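Side-chain contacts in ABC transporter, substrate-binding protein (Clostridium perfringens, PDB 4EDP), which probably binds a solute outside the cell membrane and delivers it to an ABC transporter for uptake: residues V38-G43 / S73-K78; G142-P147 / N224-G229; D158-E163 / A186-V191; E290-T295 / S302-E307. One frame throughout, in Å; residues are numbered along the deposited sequence. Where two conformers were deposited one is given.

Contact 1: V38-G43 / S73-K78; sequences VVSTWG and SERLTK. With ACT (acetate ion), chain F.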
loop_
_atom_site.group_PDB
_atom_site.type_symbol
_atom_site.label_atom_id
_atom_site.label_comp_id
_atom_site.label_asym_id
_atom_site.label_seq_id
_atom_site.Cartn_x
_atom_site.Cartn_y
_atom_site.Cartn_z
ATOM N N VAL A 38 -23.361 4.307 5.201
ATOM C CA VAL A 38 -22.338 5.056 5.933
ATOM C C VAL A 38 -20.962 4.484 5.607
ATOM O O VAL A 38 -20.702 3.300 5.846
ATOM C CB VAL A 38 -22.578 5.005 7.463
ATOM C CG1 VAL A 38 -21.475 5.755 8.199
ATOM C CG2 VAL A 38 -23.955 5.580 7.801
ATOM N N VAL A 39 -20.090 5.325 5.060
ATOM C CA VAL A 39 -18.760 4.890 4.644
ATOM C C VAL A 39 -17.625 5.500 5.472
ATOM O O VAL A 39 -17.500 6.722 5.555
ATOM C CB VAL A 39 -18.520 5.282 3.171
ATOM C CG1 VAL A 39 -17.113 4.887 2.740
ATOM C CG2 VAL A 39 -19.589 4.673 2.255
ATOM N N SER A 40 -16.812 4.650 6.093
ATOM C CA SER A 40 -15.645 5.107 6.853
ATOM C C SER A 40 -14.467 5.169 5.878
ATOM O O SER A 40 -14.062 4.135 5.331
ATOM C CB SER A 40 -15.349 4.149 7.998
ATOM O OG SER A 40 -14.153 4.494 8.670
ATOM N N THR A 41 -13.909 6.362 5.665
ATOM C CA THR A 41 -12.811 6.526 4.721
ATOM C C THR A 41 -11.991 7.783 5.025
ATOM O O THR A 41 -12.341 8.562 5.910
ATOM C CB THR A 41 -13.343 6.583 3.269
ATOM O OG1 THR A 41 -12.262 6.432 2.333
ATOM C CG2 THR A 41 -14.099 7.890 3.013
ATOM N N TRP A 42 -10.894 7.967 4.298
ATOM C CA TRP A 42 -10.017 9.129 4.496
ATOM C C TRP A 42 -10.658 10.421 4.016
ATOM O O TRP A 42 -10.489 11.479 4.635
ATOM C CB TRP A 42 -8.691 8.940 3.749
ATOM C CG TRP A 42 -7.951 7.696 4.143
ATOM C CD1 TRP A 42 -7.095 7.550 5.193
ATOM C CD2 TRP A 42 -8.004 6.423 3.487
ATOM N NE1 TRP A 42 -6.621 6.262 5.240
ATOM C CE2 TRP A 42 -7.158 5.554 4.198
ATOM C CE3 TRP A 42 -8.684 5.936 2.372
ATOM C CZ2 TRP A 42 -6.973 4.220 3.826
ATOM C CZ3 TRP A 42 -8.488 4.606 1.998
ATOM C CH2 TRP A 42 -7.652 3.772 2.728
ATOM N N GLY A 43 -11.383 10.350 2.909
ATOM C CA GLY A 43 -12.014 11.543 2.361
ATOM C C GLY A 43 -10.998 12.544 1.830
ATOM O O GLY A 43 -11.146 13.759 2.012
ATOM N N SER A 73 -5.805 4.955 11.611
ATOM C CA SER A 73 -5.769 4.638 13.021
ATOM C C SER A 73 -6.944 5.158 13.833
ATOM O O SER A 73 -7.522 4.417 14.638
ATOM C CB SER A 73 -4.446 5.106 13.619
ATOM O OG SER A 73 -4.405 4.808 15.000
ATOM N N GLU A 74 -7.317 6.413 13.618
ATOM C CA GLU A 74 -8.414 6.970 14.382
ATOM C C GLU A 74 -9.743 6.332 14.003
ATOM O O GLU A 74 -10.563 6.082 14.868
ATOM C CB GLU A 74 -8.450 8.499 14.287
ATOM C CG GLU A 74 -8.638 9.095 12.919
ATOM C CD GLU A 74 -8.314 10.597 12.907
ATOM O OE1 GLU A 74 -8.243 11.200 11.817
ATOM O OE2 GLU A 74 -8.103 11.171 13.995
ATOM N N ARG A 75 -9.962 6.081 12.721
ATOM C CA ARG A 75 -11.197 5.436 12.295
ATOM C C ARG A 75 -11.270 4.009 12.844
ATOM O O ARG A 75 -12.302 3.601 13.373
ATOM C CB ARG A 75 -11.338 5.457 10.770
ATOM C CG ARG A 75 -11.521 6.865 10.244
ATOM C CD ARG A 75 -11.793 6.955 8.762
ATOM N NE ARG A 75 -10.672 6.530 7.921
ATOM C CZ ARG A 75 -10.580 5.350 7.329
ATOM N NH1 ARG A 75 -9.523 5.075 6.573
ATOM N NH2 ARG A 75 -11.543 4.451 7.472
ATOM N N LEU A 76 -10.176 3.258 12.728
ATOM C CA LEU A 76 -10.155 1.886 13.238
ATOM C C LEU A 76 -10.355 1.838 14.755
ATOM O O LEU A 76 -11.113 1.026 15.265
ATOM C CB LEU A 76 -8.841 1.184 12.881
ATOM C CG LEU A 76 -8.746 -0.251 13.427
ATOM C CD1 LEU A 76 -9.888 -1.120 12.884
ATOM C CD2 LEU A 76 -7.387 -0.882 13.124
ATOM N N THR A 77 -9.663 2.703 15.474
ATOM C CA THR A 77 -9.776 2.729 16.929
ATOM C C THR A 77 -11.200 3.003 17.385
ATOM O O THR A 77 -11.705 2.332 18.295
ATOM C CB THR A 77 -8.839 3.781 17.540
ATOM O OG1 THR A 77 -7.491 3.473 17.164
ATOM C CG2 THR A 77 -8.964 3.806 19.059
ATOM N N LYS A 78 -11.849 3.972 16.743
ATOM C CA LYS A 78 -13.213 4.339 17.106
ATOM C C LYS A 78 -14.174 3.170 16.923
ATOM O O LYS A 78 -14.934 2.849 17.836
ATOM C CB LYS A 78 -13.698 5.558 16.307
ATOM C CG LYS A 78 -15.005 6.143 16.839
ATOM C CD LYS A 78 -15.473 7.404 16.101
ATOM C CE LYS A 78 -15.862 7.113 14.663
ATOM N NZ LYS A 78 -16.433 8.293 13.972
HETATM C C ACT F . -10.395 8.084 0.023
HETATM O O ACT F . -9.457 8.911 -0.031
HETATM O OXT ACT F . -11.275 8.306 0.892
HETATM C CH3 ACT F . -10.458 6.901 -0.903
#
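Arg75, reaching from helix 72-81, meets Ser40, Thr41 and Trp42 of segment 38-43. One hydrogen bond crosses the contact: Arg75 NH2 donates a hydrogen bond to Ser40 OG at 2.9 Å, with an N-H...O angle of 157° and the oxygen close to the guanidinium plane. The other polar edges of the guanidinium turn to backbone carbonyls, NE to Gly70 O and NH1 to Tyr91 O, which together fix its rotation.

The faces carry the remaining interactions. Thr41 CA lies 3.6 Å above the guanidinium plane, over its centre. The indole and guanidinium planes stand 78° apart, so Arg75 meets the face of Trp42 with an edge: NH1 is 3.4 Å from CE2, and the cation-pi geometry puts CZ 4.5 Å from the five-membered ring centroid. A bend at chi3 (-66°) turns the group into this position.

An acetate, probably from the crystallisation liquor, accepts from Thr41 OG1 (2.6 Å to OXT) and from Gly43 N (2.9 Å to OXT). Helix 72-81 links strand 65-69 to strand 89-93, both parallel to strand 37-41, as in the alpha/beta lobes of the solute-binding-protein (PBP) fold.

Contact 2: G142-P147 / N224-G229; sequences GIVVDP and NMFSNG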
loop_
_atom_site.group_PDB
_atom_site.type_symbol
_atom_site.label_atom_id
_atom_site.label_comp_id
_atom_site.label_asym_id
_atom_site.label_seq_id
_atom_site.Cartn_x
_atom_site.Cartn_y
_atom_site.Cartn_z
ATOM N N GLY A 142 10.091 0.968 -5.459
ATOM C CA GLY A 142 11.197 0.777 -6.370
ATOM C C GLY A 142 12.388 1.430 -5.726
ATOM O O GLY A 142 12.297 1.953 -4.591
ATOM N N ILE A 143 13.523 1.362 -6.415
ATOM C CA ILE A 143 14.721 2.050 -5.944
ATOM C C ILE A 143 14.854 3.296 -6.835
ATOM O O ILE A 143 15.137 3.209 -8.039
ATOM C CB ILE A 143 15.999 1.217 -6.073
ATOM C CG1 ILE A 143 15.846 -0.141 -5.364
ATOM C CG2 ILE A 143 17.185 2.019 -5.486
ATOM C CD1 ILE A 143 17.042 -1.087 -5.568
ATOM N N VAL A 144 14.607 4.457 -6.256
ATOM C CA VAL A 144 14.751 5.711 -6.978
ATOM C C VAL A 144 16.226 6.023 -6.912
ATOM O O VAL A 144 16.802 6.085 -5.815
ATOM C CB VAL A 144 13.908 6.822 -6.346
ATOM C CG1 VAL A 144 14.095 8.172 -7.130
ATOM C CG2 VAL A 144 12.459 6.379 -6.318
ATOM N N VAL A 145 16.842 6.204 -8.080
ATOM C CA VAL A 145 18.272 6.396 -8.186
ATOM C C VAL A 145 18.683 7.595 -9.012
ATOM O O VAL A 145 18.070 7.884 -10.038
ATOM C CB VAL A 145 18.919 5.137 -8.891
ATOM C CG1 VAL A 145 20.444 5.326 -9.086
ATOM C CG2 VAL A 145 18.633 3.854 -8.115
ATOM N N ASP A 146 19.706 8.316 -8.549
ATOM C CA ASP A 146 20.292 9.434 -9.313
ATOM C C ASP A 146 21.442 8.774 -10.083
ATOM O O ASP A 146 22.482 8.484 -9.506
ATOM C CB ASP A 146 20.843 10.521 -8.390
ATOM C CG ASP A 146 21.618 11.588 -9.139
ATOM O OD1 ASP A 146 21.642 11.564 -10.392
ATOM O OD2 ASP A 146 22.238 12.444 -8.467
ATOM N N PRO A 147 21.254 8.523 -11.381
ATOM C CA PRO A 147 22.262 7.800 -12.144
ATOM C C PRO A 147 23.547 8.585 -12.390
ATOM O O PRO A 147 24.577 7.981 -12.683
ATOM C CB PRO A 147 21.529 7.479 -13.458
ATOM C CG PRO A 147 20.550 8.583 -13.609
ATOM C CD PRO A 147 20.119 8.948 -12.223
ATOM N N ASN A 224 13.692 16.859 -1.408
ATOM C CA ASN A 224 14.739 17.774 -0.955
ATOM C C ASN A 224 16.092 17.087 -0.755
ATOM O O ASN A 224 17.134 17.670 -1.050
ATOM C CB ASN A 224 14.318 18.462 0.343
ATOM C CG ASN A 224 13.197 19.457 0.136
ATOM O OD1 ASN A 224 12.935 19.889 -0.985
ATOM N ND2 ASN A 224 12.546 19.847 1.224
ATOM N N MET A 225 16.078 15.852 -0.265
ATOM C CA MET A 225 17.335 15.118 -0.037
ATOM C C MET A 225 18.019 14.844 -1.367
ATOM O O MET A 225 19.237 14.922 -1.462
ATOM C CB MET A 225 17.092 13.821 0.749
ATOM C CG MET A 225 16.463 14.059 2.122
ATOM S SD MET A 225 16.128 12.525 3.012
ATOM C CE MET A 225 17.797 12.086 3.376
ATOM N N PHE A 226 17.242 14.497 -2.398
ATOM C CA PHE A 226 17.811 14.286 -3.721
ATOM C C PHE A 226 18.259 15.608 -4.332
ATOM O O PHE A 226 19.321 15.677 -4.962
ATOM C CB PHE A 226 16.804 13.624 -4.666
ATOM C CG PHE A 226 16.784 12.138 -4.584
ATOM C CD1 PHE A 226 17.752 11.399 -5.246
ATOM C CD2 PHE A 226 15.792 11.473 -3.883
ATOM C CE1 PHE A 226 17.732 10.020 -5.209
ATOM C CE2 PHE A 226 15.765 10.094 -3.843
ATOM C CZ PHE A 226 16.744 9.366 -4.492
ATOM N N SER A 227 17.449 16.653 -4.166
ATOM C CA SER A 227 17.794 17.970 -4.716
ATOM C C SER A 227 19.073 18.525 -4.101
ATOM O O SER A 227 19.851 19.185 -4.784
ATOM C CB SER A 227 16.646 18.964 -4.528
ATOM O OG SER A 227 15.523 18.580 -5.301
ATOM N N ASN A 228 19.286 18.271 -2.813
ATOM C CA ASN A 228 20.497 18.733 -2.133
ATOM C C ASN A 228 21.688 17.783 -2.271
ATOM O O ASN A 228 22.767 18.069 -1.762
ATOM C CB ASN A 228 20.229 18.954 -0.642
ATOM C CG ASN A 228 19.192 20.030 -0.383
ATOM O OD1 ASN A 228 18.958 20.907 -1.223
ATOM N ND2 ASN A 228 18.571 19.976 0.792
ATOM N N GLY A 229 21.500 16.652 -2.933
ATOM C CA GLY A 229 22.585 15.689 -3.111
ATOM C C GLY A 229 22.929 14.909 -1.851
ATOM O O GLY A 229 24.009 14.331 -1.766
#
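Phe226 sends the far end of its ring against Val144, at the point where strand 135-145 and helix 219-227 come together. Its CZ lies 3.9 Å from Val144 CG1, the apolar part of the contact, and 3.5 Å from Val144 O, which sits at the ring edge, near the ring plane. The carbonyl thus faces aromatic C-H groups and not the pi cloud. Asp146 adds a looser approach: its backbone N is 4.2 Å from Phe226 CE1, and its CB is 4.5 Å from the same atom. No hydrogen bond joins the two segments, and nearly all of the 133 Å² buried between them comes from these three residues.

The torsions explain which atoms meet. Val144 holds CG1 opposite its backbone N (chi1 179°), and that methyl is the branch that reaches the ring. Phe226 has CG opposite its carbonyl carbon (chi1 -86°), which carries the ring away from the helix toward the strand. The carboxylate of Asp146 is engaged elsewhere, OD1 bonding to Ser148 OG.

Farther out, the helix stops just after Phe226. Gly229, with a phi of 74°, closes a Schellman motif, and its N bonds to Phe226 O at 3.1 Å. On the strand side, backbone bonds link Val144 to Ala234 and Asp146 to Val232. Helix 238-247 also packs here, Ile244 touching both Val144 and Phe226 while Phe241 touches Val144; Ala234 of strand 233-237 and Ile231 complete the apolar surroundings of the ring, between the sheet and two helices.

Contact 3: D158-E163 / A186-V191; sequences DLWKPE and AEKAGV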
loop_
_atom_site.group_PDB
_atom_site.type_symbol
_atom_site.label_atom_id
_atom_site.label_comp_id
_atom_site.label_asym_id
_atom_site.label_seq_id
_atom_site.Cartn_x
_atom_site.Cartn_y
_atom_site.Cartn_z
ATOM N N ASP A 158 21.957 -4.700 -4.044
ATOM C CA ASP A 158 22.934 -3.657 -4.398
ATOM C C ASP A 158 22.905 -2.481 -3.411
ATOM O O ASP A 158 23.871 -1.721 -3.331
ATOM C CB ASP A 158 22.746 -3.136 -5.839
ATOM C CG ASP A 158 23.184 -4.123 -6.907
ATOM O OD1 ASP A 158 24.022 -5.021 -6.643
ATOM O OD2 ASP A 158 22.706 -3.960 -8.047
ATOM N N LEU A 159 21.818 -2.324 -2.655
ATOM C CA LEU A 159 21.738 -1.237 -1.662
ATOM C C LEU A 159 22.797 -1.398 -0.559
ATOM O O LEU A 159 23.139 -0.433 0.115
ATOM C CB LEU A 159 20.334 -1.174 -1.038
ATOM C CG LEU A 159 19.204 -0.756 -1.999
ATOM C CD1 LEU A 159 17.837 -0.939 -1.313
ATOM C CD2 LEU A 159 19.383 0.682 -2.497
ATOM N N TRP A 160 23.309 -2.616 -0.395
ATOM C CA TRP A 160 24.359 -2.924 0.583
ATOM C C TRP A 160 25.784 -2.647 0.113
ATOM O O TRP A 160 26.722 -2.783 0.896
ATOM C CB TRP A 160 24.268 -4.391 1.024
ATOM C CG TRP A 160 23.241 -4.692 2.090
ATOM C CD1 TRP A 160 23.503 -4.925 3.403
ATOM C CD2 TRP A 160 21.808 -4.787 1.947
ATOM N NE1 TRP A 160 22.340 -5.143 4.093
ATOM C CE2 TRP A 160 21.283 -5.065 3.228
ATOM C CE3 TRP A 160 20.924 -4.656 0.878
ATOM C CZ2 TRP A 160 19.925 -5.216 3.463
ATOM C CZ3 TRP A 160 19.574 -4.814 1.111
ATOM C CH2 TRP A 160 19.084 -5.090 2.392
ATOM N N LYS A 161 25.965 -2.248 -1.139
ATOM C CA LYS A 161 27.305 -1.973 -1.679
ATOM C C LYS A 161 28.055 -0.926 -0.874
ATOM O O LYS A 161 27.491 0.099 -0.497
ATOM C CB LYS A 161 27.226 -1.514 -3.134
ATOM C CG LYS A 161 26.927 -2.660 -4.089
ATOM C CD LYS A 161 26.524 -2.213 -5.476
ATOM C CE LYS A 161 27.542 -1.369 -6.164
ATOM N NZ LYS A 161 27.182 -1.319 -7.628
ATOM N N PRO A 162 29.335 -1.180 -0.627
ATOM C CA PRO A 162 30.171 -0.264 0.154
ATOM C C PRO A 162 30.298 1.106 -0.495
ATOM O O PRO A 162 30.562 2.090 0.195
ATOM C CB PRO A 162 31.507 -0.982 0.229
ATOM C CG PRO A 162 31.493 -1.963 -0.883
ATOM C CD PRO A 162 30.080 -2.372 -1.063
ATOM N N GLU A 163 30.106 1.188 -1.813
ATOM C CA GLU A 163 30.173 2.496 -2.455
ATOM C C GLU A 163 29.026 3.420 -2.034
ATOM O O GLU A 163 29.091 4.651 -2.264
ATOM C CB GLU A 163 30.155 2.381 -3.982
ATOM C CG GLU A 163 31.360 1.747 -4.610
ATOM C CD GLU A 163 31.417 0.220 -4.551
ATOM O OE1 GLU A 163 30.477 -0.468 -4.061
ATOM O OE2 GLU A 163 32.452 -0.295 -5.041
ATOM N N ALA A 186 15.322 -9.739 4.484
ATOM C CA ALA A 186 15.167 -11.193 4.602
ATOM C C ALA A 186 15.619 -11.892 3.308
ATOM O O ALA A 186 16.221 -12.970 3.369
ATOM C CB ALA A 186 13.725 -11.586 4.915
ATOM N N GLU A 187 15.295 -11.316 2.149
ATOM C CA GLU A 187 15.729 -11.908 0.873
ATOM C C GLU A 187 17.250 -11.956 0.804
ATOM O O GLU A 187 17.813 -12.961 0.394
ATOM C CB GLU A 187 15.241 -11.123 -0.350
ATOM C CG GLU A 187 13.756 -10.978 -0.518
ATOM C CD GLU A 187 13.407 -10.453 -1.929
ATOM O OE1 GLU A 187 13.832 -11.104 -2.916
ATOM O OE2 GLU A 187 12.725 -9.406 -2.042
ATOM N N LYS A 188 17.887 -10.858 1.191
ATOM C CA LYS A 188 19.346 -10.719 1.233
ATOM C C LYS A 188 19.925 -11.810 2.143
ATOM O O LYS A 188 20.891 -12.489 1.787
ATOM C CB LYS A 188 19.680 -9.327 1.770
ATOM C CG LYS A 188 21.176 -8.944 2.012
ATOM C CD LYS A 188 21.943 -8.684 0.747
ATOM C CE LYS A 188 23.315 -8.091 1.047
ATOM N NZ LYS A 188 24.072 -8.883 2.028
ATOM N N ALA A 189 19.309 -12.011 3.305
ATOM C CA ALA A 189 19.768 -13.054 4.245
ATOM C C ALA A 189 19.502 -14.482 3.745
ATOM O O ALA A 189 20.185 -15.444 4.139
ATOM C CB ALA A 189 19.072 -12.853 5.602
ATOM N N GLY A 190 18.503 -14.634 2.883
ATOM C CA GLY A 190 18.126 -15.934 2.395
ATOM C C GLY A 190 17.319 -16.738 3.410
ATOM O O GLY A 190 17.248 -17.948 3.316
ATOM N N VAL A 191 16.703 -16.062 4.380
ATOM C CA VAL A 191 15.867 -16.733 5.374
ATOM C C VAL A 191 14.531 -15.990 5.423
ATOM O O VAL A 191 14.491 -14.809 5.757
ATOM C CB VAL A 191 16.505 -16.752 6.791
ATOM C CG1 VAL A 191 15.536 -17.385 7.826
ATOM C CG2 VAL A 191 17.850 -17.487 6.780
#
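The indole of Trp160 carries the methylene chain of Lys188 over one face. Lys188 CE stands 3.5 Å above the ring plane, displaced toward the rim, and comes closest to Trp160 CG at 3.6 Å. The preceding methylenes follow the same surface: Lys188 CD is 4.1 Å from CD2 of Trp160, and CG is equally far from CE2, so the lysine chain runs across the fused bond from the six-membered toward the five-membered ring. At the indole edge, NE1 is hydrogen-bonded to Glu204 O of helix 199-208.

Two interactions share the face of the five-membered ring. A CH-pi contact puts Lys188 CE 22° off the normal through the centroid, and a cation-pi contact places NZ 4.4 Å from that centroid, 18° off the normal. Bends at chi2 (74°) and chi4 shape the lysine to this course.

The ammonium also makes a salt bridge to Glu204 OE1. Glu204 therefore serves both partners, its carbonyl holding the indole and its carboxylate the lysine. Helix 178-189 ends just beyond Lys188 in a Schellman motif at Gly190, and the contact joins segment 158-163 to this end of the helix near the surface, without a direct hydrogen bond between the segments. The salt bridge to Glu204 probably carries most of the electrostatic attraction, with the indole face adding dispersion and a weaker cation-pi term.

Contact 4: E290-T295 / S302-E307; sequences EVQEKT and SPVNKE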
loop_
_atom_site.group_PDB
_atom_site.type_symbol
_atom_site.label_atom_id
_atom_site.label_comp_id
_atom_site.label_asym_id
_atom_site.label_seq_id
_atom_site.Cartn_x
_atom_site.Cartn_y
_atom_site.Cartn_z
ATOM N N GLU A 290 -15.345 0.076 -14.981
ATOM C CA GLU A 290 -15.615 1.508 -15.132
ATOM C C GLU A 290 -15.125 2.328 -13.933
ATOM O O GLU A 290 -14.461 3.339 -14.114
ATOM C CB GLU A 290 -17.098 1.774 -15.400
ATOM C CG GLU A 290 -17.406 3.273 -15.577
ATOM C CD GLU A 290 -18.870 3.582 -15.878
ATOM O OE1 GLU A 290 -19.229 4.781 -15.885
ATOM O OE2 GLU A 290 -19.658 2.638 -16.104
ATOM N N VAL A 291 -15.432 1.899 -12.713
ATOM C CA VAL A 291 -14.999 2.656 -11.531
ATOM C C VAL A 291 -13.465 2.616 -11.355
ATOM O O VAL A 291 -12.843 3.606 -10.958
ATOM C CB VAL A 291 -15.719 2.192 -10.267
ATOM C CG1 VAL A 291 -15.184 2.930 -9.049
ATOM C CG2 VAL A 291 -17.235 2.404 -10.415
ATOM N N GLN A 292 -12.868 1.466 -11.631
ATOM C CA GLN A 292 -11.411 1.307 -11.576
ATOM C C GLN A 292 -10.728 2.252 -12.596
ATOM O O GLN A 292 -9.682 2.844 -12.306
ATOM C CB GLN A 292 -11.075 -0.171 -11.818
ATOM C CG GLN A 292 -11.491 -1.095 -10.651
ATOM C CD GLN A 292 -10.415 -1.233 -9.575
ATOM O OE1 GLN A 292 -9.256 -1.479 -9.894
ATOM N NE2 GLN A 292 -10.807 -1.149 -8.304
ATOM N N GLU A 293 -11.298 2.379 -13.788
ATOM C CA GLU A 293 -10.755 3.299 -14.802
ATOM C C GLU A 293 -10.917 4.751 -14.339
ATOM O O GLU A 293 -9.974 5.528 -14.384
ATOM C CB GLU A 293 -11.449 3.105 -16.156
ATOM C CG GLU A 293 -11.116 1.772 -16.804
ATOM C CD GLU A 293 -11.831 1.507 -18.121
ATOM O OE1 GLU A 293 -12.843 2.182 -18.427
ATOM O OE2 GLU A 293 -11.370 0.592 -18.842
ATOM N N LYS A 294 -12.112 5.106 -13.872
ATOM C CA LYS A 294 -12.382 6.473 -13.411
ATOM C C LYS A 294 -11.478 6.892 -12.260
ATOM O O LYS A 294 -10.960 8.006 -12.267
ATOM C CB LYS A 294 -13.854 6.639 -13.003
ATOM C CG LYS A 294 -14.822 6.547 -14.178
ATOM C CD LYS A 294 -16.289 6.570 -13.757
ATOM C CE LYS A 294 -16.710 7.877 -13.106
ATOM N NZ LYS A 294 -18.159 7.838 -12.714
ATOM N N THR A 295 -11.283 6.017 -11.276
ATOM C CA THR A 295 -10.444 6.361 -10.115
ATOM C C THR A 295 -8.946 6.411 -10.450
ATOM O O THR A 295 -8.191 7.162 -9.821
ATOM C CB THR A 295 -10.713 5.439 -8.906
ATOM O OG1 THR A 295 -10.555 4.073 -9.293
ATOM C CG2 THR A 295 -12.138 5.645 -8.406
ATOM N N SER A 302 -4.044 3.136 -8.512
ATOM C CA SER A 302 -3.621 2.054 -9.379
ATOM C C SER A 302 -4.721 0.979 -9.336
ATOM O O SER A 302 -5.209 0.612 -8.260
ATOM C CB SER A 302 -2.297 1.441 -8.933
ATOM O OG SER A 302 -1.208 2.356 -9.056
ATOM N N PRO A 303 -5.092 0.460 -10.497
ATOM C CA PRO A 303 -6.181 -0.505 -10.532
ATOM C C PRO A 303 -5.823 -1.917 -10.137
ATOM O O PRO A 303 -4.673 -2.354 -10.297
ATOM C CB PRO A 303 -6.595 -0.485 -11.994
ATOM C CG PRO A 303 -5.322 -0.150 -12.732
ATOM C CD PRO A 303 -4.632 0.831 -11.848
ATOM N N VAL A 304 -6.803 -2.615 -9.574
ATOM C CA VAL A 304 -6.647 -4.045 -9.286
ATOM C C VAL A 304 -7.409 -4.851 -10.350
ATOM O O VAL A 304 -7.217 -6.064 -10.464
ATOM C CB VAL A 304 -7.142 -4.459 -7.878
ATOM C CG1 VAL A 304 -6.307 -3.767 -6.778
ATOM C CG2 VAL A 304 -8.649 -4.168 -7.697
ATOM N N ASN A 305 -8.271 -4.186 -11.130
ATOM C CA ASN A 305 -9.035 -4.857 -12.163
ATOM C C ASN A 305 -8.164 -4.971 -13.411
ATOM O O ASN A 305 -7.792 -3.959 -13.996
ATOM C CB ASN A 305 -10.358 -4.099 -12.439
ATOM C CG ASN A 305 -11.249 -4.799 -13.449
ATOM O OD1 ASN A 305 -10.785 -5.269 -14.499
ATOM N ND2 ASN A 305 -12.565 -4.809 -13.175
ATOM N N LYS A 306 -7.834 -6.206 -13.803
ATOM C CA LYS A 306 -6.956 -6.445 -14.952
ATOM C C LYS A 306 -7.562 -6.113 -16.314
ATOM O O LYS A 306 -6.856 -6.151 -17.333
ATOM C CB LYS A 306 -6.446 -7.904 -14.942
ATOM C CG LYS A 306 -7.490 -8.949 -15.177
ATOM C CD LYS A 306 -6.918 -10.350 -14.930
ATOM C CE LYS A 306 -7.999 -11.396 -15.069
ATOM N NZ LYS A 306 -7.455 -12.781 -14.932
ATOM N N GLU A 307 -8.845 -5.784 -16.357
ATOM C CA GLU A 307 -9.493 -5.478 -17.628
ATOM C C GLU A 307 -9.522 -4.003 -17.999
ATOM O O GLU A 307 -10.005 -3.652 -19.079
ATOM C CB GLU A 307 -10.940 -5.963 -17.587
ATOM C CG GLU A 307 -11.091 -7.427 -17.201
ATOM C CD GLU A 307 -10.449 -8.370 -18.199
ATOM O OE1 GLU A 307 -10.125 -7.919 -19.320
ATOM O OE2 GLU A 307 -10.280 -9.569 -17.866
#
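Gln292 lays its side chain over the backbone at Val304 and Asn305, with OE1 as the focus. That oxygen accepts two backbone hydrogen bonds. Val304 N approaches at 2.7 Å, in the carbonyl plane and with an N-H...O angle of 148°; Asn305 N reaches OE1 at 3.1 Å from above, 50° out of that plane. The consecutive N-H groups thus converge on one acceptor from different elevations.

Carbon contacts flank the bonds. Gln292 CG packs against Asn305 CB at 3.7 Å, Val304 CG2 lies 3.5 Å from Gln292 OE1, and Pro303 CA is 3.3 Å from the same oxygen. A bend at chi2 (-88°) folds the glutamine chain and brings its amide to the loop. The other end of that amide is also occupied: NE2 bonds to Tyr136 O and Ala286 O, so partners at both ends hold its rotation and satisfy a buried polar group.

Asn305 shapes the loop in turn. Its OD1 accepts a hydrogen bond from Glu307 N at 2.7 Å, an Asx turn, while ND2 is held by Glu119 OE1 and Leu287 O. Glu293, one residue along the helix from Gln292, forms a salt bridge with Lys289 and accepts from Lys309 N.

The chain turns back after helix 289-299, and segment 302-307 runs beside it. Backbone bonds join Val304 to Asn121 and Lys306 to Glu119, Ser302 O accepts from Thr137 OG1 at strand 135-145, and helix 46-61 touches Thr295 on the same helix.

Overall arrangement
Contacts 1, 2 and 4 are buried, whereas contact 3 lies near the surface. Contacts 1 and 2 reach the same mixed sheet from opposite sides of the chain's centre, yet one relies on a charged guanidinium and the other on apolar carbon. Contact 4 differs again: a neutral amide accepts two backbone N-H bonds from an irregular loop. Contacts 2 and 4 both involve strand 135-145, through Val144 and through Tyr136 O, which accepts from Gln292 NE2. Cation-pi geometry recurs: in contact 1 a guanidinium meets the indole face edge-on, in contact 3 a lysine chain lies along it. Contact 3 is nested in the loop closed by contact 2, touching it through Ile143 CG2 and Leu159 CD2, 3.9 Å apart.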